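PDB 4Q82: Phospholipase/Carboxylesterase from Haliangium ochraceum, which probably hydrolyses carboxylic ester bonds as a serine hydrolase with an alpha/beta-hydrolase fold, its natural substrate being uncertain. Local coordinates for residues D204-P209 against A241-T246; A186-A191 against A270-Q275; V55-T60 against G95-L100; F67-P72 against V124-Q129. All coordinates share one frame; numbering follows the deposited sequence.

Contact 1 (D204-P209 against A241-T246); sequences DLAQVP and ADQQLT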
loop_
_atom_site.group_PDB
_atom_site.type_symbol
_atom_site.label_atom_id
_atom_site.label_comp_id
_atom_site.label_asym_id
_atom_site.label_seq_id
_atom_site.Cartn_x
_atom_site.Cartn_y
_atom_site.Cartn_z
ATOM N N ASP A 204 -9.066 -11.397 -15.656
ATOM C CA ASP A 204 -8.405 -10.171 -16.126
ATOM C C ASP A 204 -7.635 -9.503 -14.989
ATOM O O ASP A 204 -6.580 -8.911 -15.203
ATOM C CB ASP A 204 -9.410 -9.180 -16.717
ATOM C CG ASP A 204 -10.049 -9.686 -18.016
ATOM O OD1 ASP A 204 -9.596 -10.714 -18.564
ATOM O OD2 ASP A 204 -10.995 -9.032 -18.497
ATOM N N LEU A 205 -8.176 -9.583 -13.776
ATOM C CA LEU A 205 -7.524 -8.988 -12.627
ATOM C C LEU A 205 -6.230 -9.730 -12.277
ATOM O O LEU A 205 -5.343 -9.177 -11.640
ATOM C CB LEU A 205 -8.479 -8.983 -11.441
ATOM C CG LEU A 205 -8.044 -8.386 -10.105
ATOM C CD1 LEU A 205 -7.630 -6.947 -10.273
ATOM C CD2 LEU A 205 -9.199 -8.490 -9.142
ATOM N N ALA A 206 -6.113 -10.974 -12.721
ATOM C CA ALA A 206 -4.949 -11.794 -12.363
ATOM C C ALA A 206 -3.670 -11.348 -13.086
ATOM O O ALA A 206 -2.582 -11.893 -12.850
ATOM C CB ALA A 206 -5.231 -13.263 -12.642
ATOM N N GLN A 207 -3.789 -10.344 -13.945
ATOM C CA GLN A 207 -2.613 -9.774 -14.584
ATOM C C GLN A 207 -1.844 -8.819 -13.660
ATOM O O GLN A 207 -0.706 -8.450 -13.941
ATOM C CB GLN A 207 -3.013 -9.066 -15.875
ATOM C CG GLN A 207 -3.479 -10.037 -16.966
ATOM C CD GLN A 207 -2.418 -11.061 -17.333
ATOM O OE1 GLN A 207 -2.643 -12.275 -17.247
ATOM N NE2 GLN A 207 -1.261 -10.578 -17.770
ATOM N N VAL A 208 -2.463 -8.435 -12.549
ATOM C CA VAL A 208 -1.788 -7.648 -11.519
ATOM C C VAL A 208 -1.361 -8.553 -10.364
ATOM O O VAL A 208 -2.190 -9.259 -9.811
ATOM C CB VAL A 208 -2.722 -6.554 -10.966
ATOM C CG1 VAL A 208 -2.041 -5.774 -9.868
ATOM C CG2 VAL A 208 -3.164 -5.627 -12.087
ATOM N N PRO A 209 -0.071 -8.539 -9.993
ATOM C CA PRO A 209 0.359 -9.388 -8.879
ATOM C C PRO A 209 -0.198 -8.848 -7.572
ATOM O O PRO A 209 -0.030 -7.653 -7.299
ATOM C CB PRO A 209 1.900 -9.291 -8.905
ATOM C CG PRO A 209 2.247 -8.644 -10.217
ATOM C CD PRO A 209 1.051 -7.815 -10.618
ATOM N N ALA A 241 -0.011 -13.110 -13.465
ATOM C CA ALA A 241 0.900 -12.605 -12.447
ATOM C C ALA A 241 0.883 -13.516 -11.223
ATOM O O ALA A 241 -0.062 -14.294 -11.041
ATOM C CB ALA A 241 0.506 -11.182 -12.051
ATOM N N ASP A 242 1.930 -13.426 -10.406
ATOM C CA ASP A 242 1.981 -14.114 -9.123
ATOM C C ASP A 242 0.792 -13.690 -8.266
ATOM O O ASP A 242 0.403 -12.524 -8.276
ATOM C CB ASP A 242 3.289 -13.804 -8.383
ATOM C CG ASP A 242 4.529 -14.280 -9.134
ATOM O OD1 ASP A 242 4.429 -15.174 -10.001
ATOM O OD2 ASP A 242 5.622 -13.758 -8.837
ATOM N N GLN A 243 0.217 -14.634 -7.531
ATOM C CA GLN A 243 -0.908 -14.343 -6.645
ATOM C C GLN A 243 -0.657 -15.068 -5.319
ATOM O O GLN A 243 -0.312 -16.254 -5.321
ATOM C CB GLN A 243 -2.234 -14.800 -7.292
ATOM C CG GLN A 243 -2.508 -14.209 -8.674
ATOM C CD GLN A 243 -2.698 -12.703 -8.634
ATOM O OE1 GLN A 243 -2.954 -12.123 -7.575
ATOM N NE2 GLN A 243 -2.564 -12.059 -9.783
ATOM N N GLN A 244 -0.790 -14.375 -4.193
ATOM C CA GLN A 244 -0.555 -15.026 -2.903
ATOM C C GLN A 244 -1.621 -14.683 -1.893
ATOM O O GLN A 244 -2.167 -13.572 -1.875
ATOM C CB GLN A 244 0.800 -14.646 -2.315
ATOM C CG GLN A 244 1.993 -15.332 -2.954
ATOM C CD GLN A 244 3.170 -15.306 -1.995
ATOM O OE1 GLN A 244 3.238 -16.110 -1.059
ATOM N NE2 GLN A 244 4.061 -14.339 -2.175
ATOM N N LEU A 245 -1.927 -15.650 -1.039
ATOM C CA LEU A 245 -2.957 -15.426 -0.012
ATOM C C LEU A 245 -2.406 -15.882 1.340
ATOM O O LEU A 245 -1.883 -17.011 1.458
ATOM C CB LEU A 245 -4.232 -16.214 -0.351
ATOM C CG LEU A 245 -5.245 -16.343 0.789
ATOM C CD1 LEU A 245 -5.862 -14.966 1.134
ATOM C CD2 LEU A 245 -6.382 -17.342 0.459
ATOM N N THR A 246 -2.545 -15.045 2.357
ATOM C CA THR A 246 -2.095 -15.412 3.695
ATOM C C THR A 246 -3.255 -15.237 4.628
ATOM O O THR A 246 -3.813 -14.153 4.703
ATOM C CB THR A 246 -0.927 -14.539 4.148
ATOM O OG1 THR A 246 0.211 -14.881 3.354
ATOM C CG2 THR A 246 -0.596 -14.787 5.633
#

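Contact 2 (A186-A191 against A270-Q275); sequences AAVLIA and AWLLSQ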
loop_
_atom_site.group_PDB
_atom_site.type_symbol
_atom_site.label_atom_id
_atom_site.label_comp_id
_atom_site.label_asym_id
_atom_site.label_seq_id
_atom_site.Cartn_x
_atom_site.Cartn_y
_atom_site.Cartn_z
ATOM N N ALA A 186 2.530 -4.101 -8.512
ATOM C CA ALA A 186 2.047 -5.101 -7.531
ATOM C C ALA A 186 1.316 -4.416 -6.391
ATOM O O ALA A 186 1.498 -3.214 -6.171
ATOM C CB ALA A 186 3.196 -5.936 -6.961
ATOM N N ALA A 187 0.519 -5.196 -5.652
ATOM C CA ALA A 187 -0.179 -4.691 -4.470
ATOM C C ALA A 187 -0.122 -5.674 -3.311
ATOM O O ALA A 187 -0.158 -6.892 -3.501
ATOM C CB ALA A 187 -1.676 -4.371 -4.804
ATOM N N VAL A 188 -0.088 -5.126 -2.094
ATOM C CA VAL A 188 -0.190 -5.912 -0.876
ATOM C C VAL A 188 -1.383 -5.344 -0.133
ATOM O O VAL A 188 -1.357 -4.200 0.299
ATOM C CB VAL A 188 1.080 -5.817 -0.006
ATOM C CG1 VAL A 188 0.829 -6.416 1.383
ATOM C CG2 VAL A 188 2.269 -6.560 -0.684
ATOM N N LEU A 189 -2.447 -6.129 -0.030
ATOM C CA LEU A 189 -3.737 -5.602 0.419
ATOM C C LEU A 189 -4.170 -6.376 1.643
ATOM O O LEU A 189 -4.401 -7.590 1.566
ATOM C CB LEU A 189 -4.784 -5.718 -0.691
ATOM C CG LEU A 189 -4.353 -4.994 -1.971
ATOM C CD1 LEU A 189 -5.427 -5.145 -3.072
ATOM C CD2 LEU A 189 -4.075 -3.528 -1.657
ATOM N N ILE A 190 -4.287 -5.685 2.770
ATOM C CA ILE A 190 -4.520 -6.371 4.041
ATOM C C ILE A 190 -5.892 -6.026 4.620
ATOM O O ILE A 190 -6.186 -4.836 4.819
ATOM C CB ILE A 190 -3.436 -5.957 5.063
ATOM C CG1 ILE A 190 -2.037 -6.313 4.524
ATOM C CG2 ILE A 190 -3.663 -6.632 6.453
ATOM C CD1 ILE A 190 -0.946 -5.426 5.163
ATOM N N ALA A 191 -6.689 -7.058 4.916
ATOM C CA ALA A 191 -7.981 -6.918 5.635
ATOM C C ALA A 191 -8.958 -6.029 4.858
ATOM O O ALA A 191 -9.690 -5.212 5.458
ATOM C CB ALA A 191 -7.763 -6.365 7.051
ATOM N N ALA A 270 10.463 -8.030 -0.044
ATOM C CA ALA A 270 11.178 -8.795 -1.041
ATOM C C ALA A 270 10.226 -9.200 -2.177
ATOM O O ALA A 270 10.596 -9.141 -3.353
ATOM C CB ALA A 270 11.833 -10.025 -0.402
ATOM N N TRP A 271 9.002 -9.583 -1.819
ATOM C CA TRP A 271 8.019 -10.006 -2.817
ATOM C C TRP A 271 7.664 -8.841 -3.748
ATOM O O TRP A 271 7.661 -9.002 -4.975
ATOM C CB TRP A 271 6.744 -10.567 -2.152
ATOM C CG TRP A 271 5.731 -11.049 -3.175
ATOM C CD1 TRP A 271 5.730 -12.252 -3.846
ATOM C CD2 TRP A 271 4.601 -10.316 -3.667
ATOM N NE1 TRP A 271 4.645 -12.310 -4.715
ATOM C CE2 TRP A 271 3.945 -11.134 -4.623
ATOM C CE3 TRP A 271 4.071 -9.046 -3.385
ATOM C CZ2 TRP A 271 2.776 -10.723 -5.290
ATOM C CZ3 TRP A 271 2.914 -8.642 -4.054
ATOM C CH2 TRP A 271 2.281 -9.481 -4.990
ATOM N N LEU A 272 7.363 -7.672 -3.179
ATOM C CA LEU A 272 7.091 -6.498 -4.017
ATOM C C LEU A 272 8.231 -6.256 -4.994
ATOM O O LEU A 272 8.028 -6.157 -6.205
ATOM C CB LEU A 272 6.870 -5.245 -3.156
ATOM C CG LEU A 272 5.494 -5.158 -2.471
ATOM C CD1 LEU A 272 5.456 -3.934 -1.519
ATOM C CD2 LEU A 272 4.383 -5.026 -3.490
ATOM N N LEU A 273 9.442 -6.198 -4.463
ATOM C CA LEU A 273 10.603 -5.881 -5.300
ATOM C C LEU A 273 10.857 -6.943 -6.375
ATOM O O LEU A 273 11.523 -6.673 -7.374
ATOM C CB LEU A 273 11.844 -5.697 -4.416
ATOM C CG LEU A 273 11.814 -4.381 -3.614
ATOM C CD1 LEU A 273 12.822 -4.404 -2.488
ATOM C CD2 LEU A 273 12.066 -3.178 -4.519
ATOM N N SER A 274 10.319 -8.143 -6.190
ATOM C CA SER A 274 10.449 -9.155 -7.235
ATOM C C SER A 274 9.469 -8.899 -8.403
ATOM O O SER A 274 9.564 -9.531 -9.455
ATOM C CB SER A 274 10.239 -10.556 -6.658
ATOM O OG SER A 274 8.865 -10.814 -6.446
ATOM N N GLN A 275 8.540 -7.964 -8.221
ATOM C CA GLN A 275 7.562 -7.635 -9.264
ATOM C C GLN A 275 7.928 -6.363 -9.995
ATOM O O GLN A 275 8.418 -5.423 -9.379
ATOM C CB GLN A 275 6.159 -7.472 -8.646
ATOM C CG GLN A 275 5.787 -8.610 -7.706
ATOM C CD GLN A 275 5.745 -9.948 -8.413
ATOM O OE1 GLN A 275 5.450 -10.014 -9.595
ATOM N NE2 GLN A 275 6.026 -11.021 -7.685
#

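Contact 3 (V55-T60 against G95-L100); sequences VRALDT and GSEAAL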
loop_
_atom_site.group_PDB
_atom_site.type_symbol
_atom_site.label_atom_id
_atom_site.label_comp_id
_atom_site.label_asym_id
_atom_site.label_seq_id
_atom_site.Cartn_x
_atom_site.Cartn_y
_atom_site.Cartn_z
ATOM N N VAL A 55 6.657 15.691 6.817
ATOM C CA VAL A 55 5.220 15.920 6.699
ATOM C C VAL A 55 4.962 16.849 5.519
ATOM O O VAL A 55 5.681 17.840 5.307
ATOM C CB VAL A 55 4.637 16.505 8.015
ATOM C CG1 VAL A 55 5.023 17.974 8.191
ATOM C CG2 VAL A 55 3.122 16.310 8.080
ATOM N N ARG A 56 3.955 16.517 4.722
ATOM C CA ARG A 56 3.607 17.325 3.554
ATOM C C ARG A 56 2.124 17.646 3.613
ATOM O O ARG A 56 1.305 16.956 3.003
ATOM C CB ARG A 56 3.951 16.599 2.260
ATOM C CG ARG A 56 5.420 16.216 2.137
ATOM C CD ARG A 56 6.292 17.446 1.846
ATOM N NE ARG A 56 7.693 17.043 1.728
ATOM C CZ ARG A 56 8.729 17.758 2.159
ATOM N NH1 ARG A 56 8.540 18.942 2.729
ATOM N NH2 ARG A 56 9.966 17.293 2.009
ATOM N N ALA A 57 1.783 18.688 4.368
ATOM C CA ALA A 57 0.388 19.000 4.659
ATOM C C ALA A 57 -0.394 19.368 3.404
ATOM O O ALA A 57 0.167 19.849 2.414
ATOM C CB ALA A 57 0.296 20.129 5.678
ATOM N N LEU A 58 -1.694 19.113 3.451
ATOM C CA LEU A 58 -2.587 19.451 2.361
ATOM C C LEU A 58 -2.434 20.923 1.987
ATOM O O LEU A 58 -2.350 21.783 2.869
ATOM C CB LEU A 58 -4.021 19.150 2.757
ATOM C CG LEU A 58 -5.081 19.384 1.689
ATOM C CD1 LEU A 58 -4.777 18.500 0.498
ATOM C CD2 LEU A 58 -6.447 19.082 2.258
ATOM N N ASP A 59 -2.376 21.176 0.681
ATOM C CA ASP A 59 -2.233 22.512 0.076
ATOM C C ASP A 59 -0.816 23.080 0.169
ATOM O O ASP A 59 -0.599 24.249 -0.142
ATOM C CB ASP A 59 -3.227 23.516 0.685
ATOM C CG ASP A 59 -4.690 23.120 0.459
ATOM O OD1 ASP A 59 -5.018 22.570 -0.621
ATOM O OD2 ASP A 59 -5.515 23.356 1.372
ATOM N N THR A 60 0.154 22.264 0.576
ATOM C CA THR A 60 1.552 22.671 0.450
ATOM C C THR A 60 2.188 21.977 -0.746
ATOM O O THR A 60 3.342 22.239 -1.079
ATOM C CB THR A 60 2.385 22.360 1.707
ATOM O OG1 THR A 60 2.564 20.940 1.834
ATOM C CG2 THR A 60 1.707 22.908 2.942
ATOM N N GLY A 95 -5.751 16.193 6.631
ATOM C CA GLY A 95 -4.517 16.379 5.877
ATOM C C GLY A 95 -3.612 17.502 6.361
ATOM O O GLY A 95 -2.554 17.755 5.767
ATOM N N SER A 96 -4.020 18.196 7.424
ATOM C CA SER A 96 -3.170 19.212 8.048
ATOM C C SER A 96 -2.004 18.557 8.786
ATOM O O SER A 96 -2.012 17.342 9.000
ATOM C CB SER A 96 -3.981 20.069 9.021
ATOM O OG SER A 96 -4.372 19.291 10.141
ATOM N N GLU A 97 -1.009 19.339 9.198
ATOM C CA GLU A 97 0.122 18.743 9.936
ATOM C C GLU A 97 -0.334 18.033 11.205
ATOM O O GLU A 97 0.136 16.937 11.521
ATOM C CB GLU A 97 1.152 19.799 10.308
ATOM C CG GLU A 97 2.128 20.086 9.211
ATOM C CD GLU A 97 3.287 20.939 9.681
ATOM O OE1 GLU A 97 3.673 20.823 10.866
ATOM O OE2 GLU A 97 3.810 21.718 8.857
ATOM N N ALA A 98 -1.241 18.679 11.937
ATOM C CA ALA A 98 -1.755 18.119 13.173
ATOM C C ALA A 98 -2.488 16.811 12.887
ATOM O O ALA A 98 -2.253 15.813 13.541
ATOM C CB ALA A 98 -2.679 19.112 13.866
ATOM N N ALA A 99 -3.361 16.824 11.885
ATOM C CA ALA A 99 -4.165 15.654 11.570
ATOM C C ALA A 99 -3.295 14.490 11.095
ATOM O O ALA A 99 -3.609 13.312 11.348
ATOM C CB ALA A 99 -5.202 16.009 10.508
ATOM N N LEU A 100 -2.206 14.814 10.398
ATOM C CA LEU A 100 -1.358 13.778 9.792
ATOM C C LEU A 100 -0.702 12.893 10.828
ATOM O O LEU A 100 -0.322 11.754 10.521
ATOM C CB LEU A 100 -0.288 14.408 8.894
ATOM C CG LEU A 100 -0.815 14.611 7.466
ATOM C CD1 LEU A 100 -0.018 15.695 6.721
ATOM C CD2 LEU A 100 -0.792 13.286 6.706
#

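Contact 4 (F67-P72 against V124-Q129); sequences FWEYLP and VVLSPQ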
loop_
_atom_site.group_PDB
_atom_site.type_symbol
_atom_site.label_atom_id
_atom_site.label_comp_id
_atom_site.label_asym_id
_atom_site.label_seq_id
_atom_site.Cartn_x
_atom_site.Cartn_y
_atom_site.Cartn_z
ATOM N N PHE A 67 0.196 14.236 3.152
ATOM C CA PHE A 67 0.867 12.927 3.227
ATOM C C PHE A 67 2.194 12.993 3.955
ATOM O O PHE A 67 2.804 14.070 4.077
ATOM C CB PHE A 67 1.081 12.344 1.822
ATOM C CG PHE A 67 2.009 13.148 0.942
ATOM C CD1 PHE A 67 1.548 14.255 0.240
ATOM C CD2 PHE A 67 3.342 12.767 0.782
ATOM C CE1 PHE A 67 2.403 14.981 -0.588
ATOM C CE2 PHE A 67 4.206 13.495 -0.042
ATOM C CZ PHE A 67 3.730 14.598 -0.727
ATOM N N TRP A 68 2.635 11.829 4.437
ATOM C CA TRP A 68 3.994 11.645 4.942
ATOM C C TRP A 68 4.893 11.207 3.811
ATOM O O TRP A 68 4.558 10.289 3.074
ATOM C CB TRP A 68 4.062 10.587 6.065
ATOM C CG TRP A 68 3.431 11.067 7.332
ATOM C CD1 TRP A 68 2.157 10.830 7.756
ATOM C CD2 TRP A 68 4.022 11.937 8.301
ATOM N NE1 TRP A 68 1.925 11.474 8.956
ATOM C CE2 TRP A 68 3.060 12.155 9.312
ATOM C CE3 TRP A 68 5.284 12.536 8.421
ATOM C CZ2 TRP A 68 3.312 12.951 10.424
ATOM C CZ3 TRP A 68 5.542 13.322 9.541
ATOM C CH2 TRP A 68 4.561 13.524 10.523
ATOM N N GLU A 69 6.047 11.856 3.698
ATOM C CA GLU A 69 7.033 11.539 2.674
ATOM C C GLU A 69 8.250 10.905 3.315
ATOM O O GLU A 69 8.889 11.511 4.179
ATOM C CB GLU A 69 7.423 12.808 1.914
ATOM C CG GLU A 69 8.609 12.682 1.007
ATOM C CD GLU A 69 9.216 14.046 0.737
ATOM O OE1 GLU A 69 8.658 14.818 -0.088
ATOM O OE2 GLU A 69 10.237 14.353 1.386
ATOM N N TYR A 70 8.541 9.669 2.923
ATOM C CA TYR A 70 9.785 9.013 3.316
ATOM C C TYR A 70 10.675 8.803 2.092
ATOM O O TYR A 70 10.247 8.198 1.103
ATOM C CB TYR A 70 9.546 7.649 4.005
ATOM C CG TYR A 70 10.877 6.937 4.202
ATOM C CD1 TYR A 70 11.795 7.401 5.143
ATOM C CD2 TYR A 70 11.237 5.845 3.414
ATOM C CE1 TYR A 70 13.027 6.762 5.333
ATOM C CE2 TYR A 70 12.488 5.209 3.583
ATOM C CZ TYR A 70 13.363 5.678 4.547
ATOM O OH TYR A 70 14.582 5.067 4.721
ATOM N N LEU A 71 11.911 9.293 2.165
ATOM C CA LEU A 71 12.883 9.098 1.094
ATOM C C LEU A 71 13.952 8.115 1.554
ATOM O O LEU A 71 14.432 8.185 2.690
ATOM C CB LEU A 71 13.515 10.431 0.676
ATOM C CG LEU A 71 12.535 11.524 0.250
ATOM C CD1 LEU A 71 13.294 12.819 -0.003
ATOM C CD2 LEU A 71 11.736 11.115 -0.969
ATOM N N PRO A 72 14.294 7.154 0.685
ATOM C CA PRO A 72 15.276 6.126 1.011
ATOM C C PRO A 72 16.686 6.710 0.942
ATOM O O PRO A 72 16.871 7.773 0.361
ATOM C CB PRO A 72 15.067 5.080 -0.084
ATOM C CG PRO A 72 14.651 5.899 -1.264
ATOM C CD PRO A 72 13.756 6.986 -0.677
ATOM N N VAL A 124 10.849 4.850 -2.105
ATOM C CA VAL A 124 10.149 6.044 -1.671
ATOM C C VAL A 124 8.838 5.558 -1.058
ATOM O O VAL A 124 8.129 4.770 -1.693
ATOM C CB VAL A 124 9.869 7.014 -2.840
ATOM C CG1 VAL A 124 8.939 8.130 -2.403
ATOM C CG2 VAL A 124 11.192 7.572 -3.384
ATOM N N VAL A 125 8.512 5.988 0.164
ATOM C CA VAL A 125 7.238 5.575 0.783
ATOM C C VAL A 125 6.379 6.796 1.043
ATOM O O VAL A 125 6.779 7.694 1.802
ATOM C CB VAL A 125 7.437 4.803 2.123
ATOM C CG1 VAL A 125 6.074 4.298 2.665
ATOM C CG2 VAL A 125 8.365 3.600 1.916
ATOM N N LEU A 126 5.214 6.844 0.406
ATOM C CA LEU A 126 4.286 7.951 0.622
ATOM C C LEU A 126 3.033 7.452 1.321
ATOM O O LEU A 126 2.448 6.451 0.915
ATOM C CB LEU A 126 3.894 8.616 -0.702
ATOM C CG LEU A 126 5.040 9.065 -1.595
ATOM C CD1 LEU A 126 4.475 9.742 -2.841
ATOM C CD2 LEU A 126 5.964 10.031 -0.853
ATOM N N SER A 127 2.605 8.167 2.350
ATOM C CA SER A 127 1.448 7.733 3.131
ATOM C C SER A 127 0.421 8.859 3.207
ATOM O O SER A 127 0.461 9.689 4.128
ATOM C CB SER A 127 1.890 7.301 4.533
ATOM O OG SER A 127 2.846 6.232 4.477
ATOM N N PRO A 128 -0.495 8.913 2.225
ATOM C CA PRO A 128 -1.478 10.008 2.198
ATOM C C PRO A 128 -2.597 9.854 3.217
ATOM O O PRO A 128 -2.962 8.730 3.561
ATOM C CB PRO A 128 -2.047 9.941 0.771
ATOM C CG PRO A 128 -1.849 8.469 0.374
ATOM C CD PRO A 128 -0.528 8.092 0.999
ATOM N N GLN A 129 -3.161 10.973 3.665
ATOM C CA GLN A 129 -4.288 10.908 4.596
ATOM C C GLN A 129 -5.582 11.113 3.832
ATOM O O GLN A 129 -5.711 12.062 3.038
ATOM C CB GLN A 129 -4.174 11.968 5.701
ATOM C CG GLN A 129 -5.317 11.914 6.733
ATOM C CD GLN A 129 -4.954 12.682 7.997
ATOM O OE1 GLN A 129 -4.557 13.852 7.938
ATOM N NE2 GLN A 129 -5.072 12.022 9.148
HETATM O O HOH W 1 5.293 7.650 4.315
#

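Contact 1 (D204-P209 against A241-T246)
Ala241, Pro209 and Gln243 carry most of this interface, in which a loop leaving a 3-10 turn is joined to the residues that lead into an edge strand. The methyl group of Ala241 points at the loop and rests against the start of the proline: CB lies 3.4 Å from Pro209 N and 3.6 Å from Pro209 CG, so the ring and its peptide share one small apolar knob. Beside it, Ala241 N gives its hydrogen to Ala206 O at 2.9 Å, approaching in the plane of that carbonyl. The third residue reaches over from the strand. The Gln243 chain, with CG anti to the carbonyl carbon (chi1 -56°), bends at chi2 (-65°), which turns the amide back onto the loop. There Gln243 NE2 donates to Val208 O at 2.8 Å, with the acceptor close to the amide plane while the donor stands above the carbonyl plane. A weak second bond of 3.1 Å runs from Gln243 NE2 to Ala206 O, which thus receives two donors. Gln243 OE1 accepts from the backbone of Ile210, so both ends of this buried amide are satisfied and its rotation is fixed. The polar end of Asp242 is bonded to Gln275 instead. Loop and strand entry are thus held together at one end of the sheet, where the beta-alpha-beta unit 210-215, 224-235, 243-248 of the alpha/beta-hydrolase fold begins and returns.

Contact 2 (A186-A191 against A270-Q275)
Trp271 and Leu272, successive residues of the C-terminal helix, meet the small side chains at the start of strand 186-190 in quite different attitudes. The indole leaves the helix with CG anti to the backbone N (chi1 -178°) and comes down on the strand with its benzo corner: Trp271 CZ3 lies 3.6 Å from Ala187 O and 4.0 Å from Ala186 CB, both reached obliquely. Leu272 has CG anti to the carbonyl carbon instead, and its CD2 branch dips between two strand residues, 3.8 Å from Ala186 CB and equally far from Val188 CG2. The leucine and valine chains cross at a slant. In Val188, CG1 is anti to the backbone N (chi1 168°), which leaves CG2 as the branch that meets the helix. This is the layering of an alpha/beta-hydrolase fold, a terminal helix laid on an inner strand of the mixed sheet, with alanine letting the backbones come close. Further along the segment, Gln275 turns its aliphatic part to the strand, CB sitting 3.7 Å from Ala186 CB. Its chain bends at chi2 so that Gln275 NE2 stands 3.4 Å above one face of the Trp271 ring, offset toward the rim, with Asp242 OD2 as its acceptor. Trp211, from the neighbouring strand, packs edge-to-face with the same indole. Ser274 OG folds back to give its hydrogen to Trp271 O at 2.6 Å, arriving on a lone pair.

Contact 3 (V55-T60 against G95-L100)
A strand end and the turn after it are packed here against a short, weakly bonded helix around 97-100 and the residues leading into it, at the margin of the central sheet and well away from the centre of the chain. One backbone bond spans the two segments: Leu58 N donates to Gly95 O at 2.8 Å, almost straight (173°), though from above the carbonyl plane. Gly95 has a positive phi (81°), and the absence of a side chain lets Leu58 CB lie over its carbonyl. The turn that presents Leu58 is a type II beta turn from Ala57 to Thr60, whose Ala57 O accepts from both Thr60 N and Thr60 OG1. On the other segment Ser96 is the N-cap, its OG accepting from Ala99 N at 3.2 Å and also hydrogen-bonded to Asp94 OD1. Apolar packing is built on Val55, whose CG1 takes the crowded position between the backbone N and the carbonyl carbon. That methyl lies 3.7 Å from both Glu97 CG and the carboxylate carbon Glu97 CD, the two side chains crossing at about a right angle. The other branch, Val55 CG2, presses on Leu100 CD1 at 3.5 Å, tighter than a usual carbon contact, and Ala57 CB fits beside Glu97 N. Around this core, Gln129, at the end of segment 124-129, bonds Gly95 N and Ala99 O. Strand 67-70 lies next to the edge strand, with Trp68 touching Val55 and Glu69 forming a salt bridge with Arg56.

Contact 4 (F67-P72 against V124-Q129)
Three hydrogen bonds grip the oxygen of water 1: it donates to Trp68 O and to Val125 O, at 3.0 and 2.9 Å respectively, and is paired with Ser127 OG at 2.8 Å. The water sits on an antiparallel strand pair, 67-70 with 124-128, within the mixed sheet of an alpha/beta-hydrolase fold, where strand 67-70 runs against both neighbours. It bridges two carbonyls that are already engaged, since Trp68 O accepts from Ser127 N and Val125 O from Tyr70 N. Trp68 with Ser127 and Tyr70 with Val125 are the hydrogen-bonded pairs, each closed by two backbone bonds. On their face of the sheet the Tyr70 ring, CG anti to the backbone N (chi1 172°), slants across Val125 CG2. Phe67, Glu69 and Leu126 occupy the reverse face, their side chains side by side and pointing the same way; Leu126 CD2 lies 4.0 Å from Phe67 CE2 and as far from Glu69 CA. The ring of Phe67 is also met edge-to-face by Phe144, while Glu69 OE1 is hydrogen-bonded to Tyr152 OH. The Phe67–Pro128 pair is pinched, and Phe67 CB comes within 3.5 Å of Pro128 CA.

How the contacts relate
Followed from the N terminus, the chain sets out contacts 3 and 4 as a crossed pair: 55-60 is laid down first, then 67-72, after which 95-100 closes contact 3 before 124-129 closes contact 4. The two touch, because strands 53-56 and 67-70 are sheet neighbours and Trp68 NE1 meets Leu100 O. The second half of the chain shows nesting instead. Strand 186-190 opens contact 2, and the loop of contact 1 starts at 204-209 and closes at 241-246 before 270-275 completes the outer loop. Contacts 1 and 3 tie down opposite margins of the same sheet, their centres about 34 Å apart, while 2 and 4 lie between.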